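Plantazolicin methyltransferase BamL (Bacillus amyloliquefaciens subsp. plantarum, PDB 5DLY) is probably a SAM-dependent N-methyltransferase acting on desmethylplantazolicin, and binds S-adenosyl-L-homocysteine together with a monoazolic analogue of that substrate. Local coordinates at residues Thr87-Ser92 / Ser107-Asn112. Numbering follows the deposited sequence.
Sequences TGIDSS and SFICSN. With SAH (S-adenosyl-L-homocysteine), chain C.
In the Rossmann-like methyltransferase core, the segments 87-92 and 107-112 begin as parallel neighbours, and their C-terminal ends hold S-adenosyl-L-homocysteine (SAH) through Asp90 and Asn112. Gly88 sits between two residues of the other strand: its N donates to Ser107 O (2.9 Å), and its O accepts from Ile109 N. Asp90 N then bonds to Ile109 O, whereas Ser111 N reaches Asp90 O at 3.1 Å from well above the carbonyl plane, a bent bond at the C-terminal end of the pair. On one face Ile109 spans two residues, CD1 against Thr87 CG2 (3.6 Å) and CG2 near Ile89 CD1. With CG1 anti to the backbone N (chi1 -175°), Ile89 brings that carbon to 3.4 Å from Ser111 O. On the other face the carboxylate of Asp90 holds the ribose of SAH in a fork: OD1 accepts from O2' at 2.6 Å and OD2 from O3' at 2.7 Å. Ser92 N donates to the anti lone pair of OD1, closing an Asx turn, and Gly69 N binds OD2, so both oxygens are fixed from the protein side too. Asn112 OD1 accepts a hydrogen bond from adenine N6 (3.0 Å). Strand 107-110 is the outermost on this side of the sheet; helix 93-101, touching Phe108 and Cys110 on the face of Asp90, links the two strands as the crossover of a beta-alpha-beta unit, and strand 62-66 flanks Thr87 and Ile89.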
ATOM      1  N   THR A  87      12.322   5.564  -4.381  1.00 12.19           N
ATOM      2  CA  THR A  87      12.554   5.978  -2.997  1.00 11.62           C
ATOM      3  C   THR A  87      11.682   5.140  -2.071  1.00 11.14           C
ATOM      4  O   THR A  87      10.524   4.880  -2.385  1.00 10.89           O
ATOM      5  CB  THR A  87      12.259   7.477  -2.804  1.00 12.15           C
ATOM      6  OG1 THR A  87      12.973   8.233  -3.793  1.00 12.51           O
ATOM      7  CG2 THR A  87      12.671   7.936  -1.424  1.00 12.45           C
ATOM      8  N   GLY A  88      12.249   4.689  -0.957  1.00 10.58           N
ATOM      9  CA  GLY A  88      11.484   3.947   0.045  1.00 10.20           C
ATOM     10  C   GLY A  88      11.737   4.494   1.433  1.00 10.33           C
ATOM     11  O   GLY A  88      12.846   4.947   1.746  1.00 10.54           O
ATOM     12  N   ILE A  89      10.698   4.496   2.258  1.00  9.89           N
ATOM     13  CA  ILE A  89      10.811   4.978   3.643  1.00  9.88           C
ATOM     14  C   ILE A  89      10.147   3.991   4.593  1.00 10.03           C
ATOM     15  O   ILE A  89       9.067   3.461   4.316  1.00  9.93           O
ATOM     16  CB  ILE A  89      10.237   6.409   3.825  1.00 10.07           C
ATOM     17  CG1 ILE A  89      10.474   6.928   5.255  1.00 10.20           C
ATOM     18  CG2 ILE A  89       8.756   6.459   3.455  1.00 10.25           C
ATOM     19  CD1 ILE A  89      10.286   8.422   5.399  1.00 10.79           C
ATOM     20  N   ASP A  90      10.813   3.723   5.710  1.00  9.82           N
ATOM     21  CA  ASP A  90      10.280   2.789   6.701  1.00 10.03           C
ATOM     22  C   ASP A  90      10.869   3.175   8.039  1.00 10.42           C
ATOM     23  O   ASP A  90      12.016   3.606   8.094  1.00 10.51           O
ATOM     24  CB  ASP A  90      10.665   1.342   6.343  1.00 10.23           C
ATOM     25  CG  ASP A  90       9.797   0.320   7.045  1.00 10.43           C
ATOM     26  OD1 ASP A  90       9.927   0.180   8.275  1.00 11.04           O
ATOM     27  OD2 ASP A  90       8.977  -0.354   6.360  1.00 10.38           O
ATOM     28  N   SER A  91      10.081   3.056   9.109  1.00 10.83           N
ATOM     29  CA  SER A  91      10.553   3.435  10.448  1.00 11.17           C
ATOM     30  C   SER A  91      11.365   2.328  11.143  1.00 11.80           C
ATOM     31  O   SER A  91      11.876   2.530  12.248  1.00 12.53           O
ATOM     32  CB  SER A  91       9.378   3.880  11.318  1.00 11.38           C
ATOM     33  OG  SER A  91       8.424   2.844  11.401  1.00 11.65           O
ATOM     34  N   SER A  92      11.485   1.167  10.506  1.00 11.88           N
ATOM     35  CA  SER A  92      12.298   0.073  11.046  1.00 12.20           C
ATOM     36  C   SER A  92      13.735   0.125  10.528  1.00 12.53           C
ATOM     37  O   SER A  92      13.972  -0.028   9.332  1.00 12.12           O
ATOM     38  CB  SER A  92      11.679  -1.282  10.709  1.00 13.19           C
ATOM     39  OG  SER A  92      12.614  -2.322  10.959  1.00 13.66           O
ATOM     40  N   SER A 107      16.939   5.149  -3.145  1.00 15.15           N
ATOM     41  CA  SER A 107      17.178   5.825  -1.868  1.00 14.99           C
ATOM     42  C   SER A 107      16.283   5.238  -0.783  1.00 14.02           C
ATOM     43  O   SER A 107      15.062   5.159  -0.946  1.00 13.71           O
ATOM     44  CB  SER A 107      16.906   7.325  -1.989  1.00 16.02           C
ATOM     45  OG  SER A 107      17.809   7.948  -2.883  1.00 18.03           O
ATOM     46  N   PHE A 108      16.891   4.830   0.325  1.00 12.84           N
ATOM     47  CA  PHE A 108      16.154   4.276   1.455  1.00 12.27           C
ATOM     48  C   PHE A 108      16.338   5.139   2.689  1.00 11.99           C
ATOM     49  O   PHE A 108      17.461   5.503   3.047  1.00 12.34           O
ATOM     50  CB  PHE A 108      16.603   2.842   1.731  1.00 12.33           C
ATOM     51  CG  PHE A 108      16.097   1.861   0.718  1.00 12.16           C
ATOM     52  CD1 PHE A 108      14.752   1.506   0.699  1.00 12.91           C
ATOM     53  CD2 PHE A 108      16.964   1.297  -0.223  1.00 12.78           C
ATOM     54  CE1 PHE A 108      14.272   0.614  -0.241  1.00 12.74           C
ATOM     55  CE2 PHE A 108      16.483   0.398  -1.168  1.00 12.66           C
ATOM     56  CZ  PHE A 108      15.137   0.048  -1.164  1.00 12.99           C
ATOM     57  N   ILE A 109      15.216   5.489   3.317  1.00 11.23           N
ATOM     58  CA  ILE A 109      15.187   6.413   4.447  1.00 11.32           C
ATOM     59  C   ILE A 109      14.611   5.710   5.665  1.00 11.12           C
ATOM     60  O   ILE A 109      13.560   5.052   5.565  1.00 10.55           O
ATOM     61  CB  ILE A 109      14.296   7.637   4.114  1.00 11.36           C
ATOM     62  CG1 ILE A 109      14.754   8.334   2.829  1.00 11.74           C
ATOM     63  CG2 ILE A 109      14.252   8.623   5.279  1.00 11.51           C
ATOM     64  CD1 ILE A 109      13.590   8.791   1.972  1.00 12.80           C
ATOM     65  N   CYS A 110      15.278   5.851   6.813  1.00 11.11           N
ATOM     66  CA  CYS A 110      14.745   5.309   8.057  1.00 11.29           C
ATOM     67  C   CYS A 110      14.150   6.403   8.929  1.00 11.19           C
ATOM     68  O   CYS A 110      14.856   7.097   9.663  1.00 11.36           O
ATOM     69  CB  CYS A 110      15.787   4.496   8.836  1.00 11.34           C
ATOM     70  SG  CYS A 110      15.048   3.666  10.262  1.00 12.27           S
ATOM     71  N   SER A 111      12.832   6.551   8.838  1.00 10.91           N
ATOM     72  CA  SER A 111      12.126   7.614   9.538  1.00 10.57           C
ATOM     73  C   SER A 111      10.643   7.314   9.492  1.00 10.28           C
ATOM     74  O   SER A 111      10.185   6.556   8.634  1.00 10.09           O
ATOM     75  CB  SER A 111      12.410   8.970   8.870  1.00 11.00           C
ATOM     76  OG  SER A 111      11.990  10.055   9.687  1.00 11.21           O
ATOM     77  N   ASN A 112       9.894   7.911  10.421  1.00 10.17           N
ATOM     78  CA  ASN A 112       8.441   7.951  10.330  1.00 10.52           C
ATOM     79  C   ASN A 112       8.075   8.603   8.987  1.00 10.20           C
ATOM     80  O   ASN A 112       8.649   9.636   8.611  1.00  9.82           O
ATOM     81  CB  ASN A 112       7.931   8.768  11.520  1.00 10.81           C
ATOM     82  CG  ASN A 112       6.420   8.917  11.576  1.00 11.39           C
ATOM     83  OD1 ASN A 112       5.662   8.422  10.734  1.00 11.18           O
ATOM     84  ND2 ASN A 112       5.975   9.653  12.589  1.00 12.35           N
TER
HETATM   85  N   SAH C 301       4.731  -2.068   2.111  1.00 14.97           N
HETATM   86  CA  SAH C 301       5.116  -3.383   2.718  1.00 16.10           C
HETATM   87  CB  SAH C 301       4.562  -3.479   4.136  1.00 16.09           C
HETATM   88  CG  SAH C 301       5.591  -4.114   5.075  1.00 15.90           C
HETATM   89  SD  SAH C 301       4.908  -4.479   6.671  1.00 15.71           S
HETATM   90  C   SAH C 301       4.565  -4.511   1.890  1.00 17.07           C
HETATM   91  O   SAH C 301       4.065  -4.307   0.791  1.00 17.49           O
HETATM   92  OXT SAH C 301       4.588  -5.673   2.294  1.00 19.18           O
HETATM   93  C5' SAH C 301       4.555  -2.872   7.323  1.00 13.98           C
HETATM   94  C4' SAH C 301       5.756  -1.934   7.299  1.00 13.56           C
HETATM   95  O4' SAH C 301       5.326  -0.607   7.636  1.00 12.31           O
HETATM   96  C3' SAH C 301       6.816  -2.305   8.335  1.00 13.34           C
HETATM   97  O3' SAH C 301       8.087  -2.513   7.688  1.00 14.36           O
HETATM   98  C2' SAH C 301       6.833  -1.130   9.305  1.00 13.09           C
HETATM   99  O2' SAH C 301       8.111  -0.832   9.876  1.00 13.29           O
HETATM  100  C1' SAH C 301       6.354  -0.001   8.407  1.00 12.38           C
HETATM  101  N9  SAH C 301       5.819   1.185   9.114  1.00 11.63           N
HETATM  102  C8  SAH C 301       4.917   1.193  10.119  1.00 11.59           C
HETATM  103  N7  SAH C 301       4.659   2.457  10.521  1.00 11.43           N
HETATM  104  C5  SAH C 301       5.397   3.276   9.753  1.00 11.43           C
HETATM  105  C6  SAH C 301       5.588   4.730   9.668  1.00 11.48           C
HETATM  106  N6  SAH C 301       4.896   5.534  10.497  1.00 11.48           N
HETATM  107  N1  SAH C 301       6.450   5.202   8.729  1.00 10.87           N
HETATM  108  C2  SAH C 301       7.128   4.369   7.913  1.00 10.95           C
HETATM  109  N3  SAH C 301       7.001   3.016   7.931  1.00 10.87           N
HETATM  110  C4  SAH C 301       6.166   2.435   8.833  1.00 11.28           C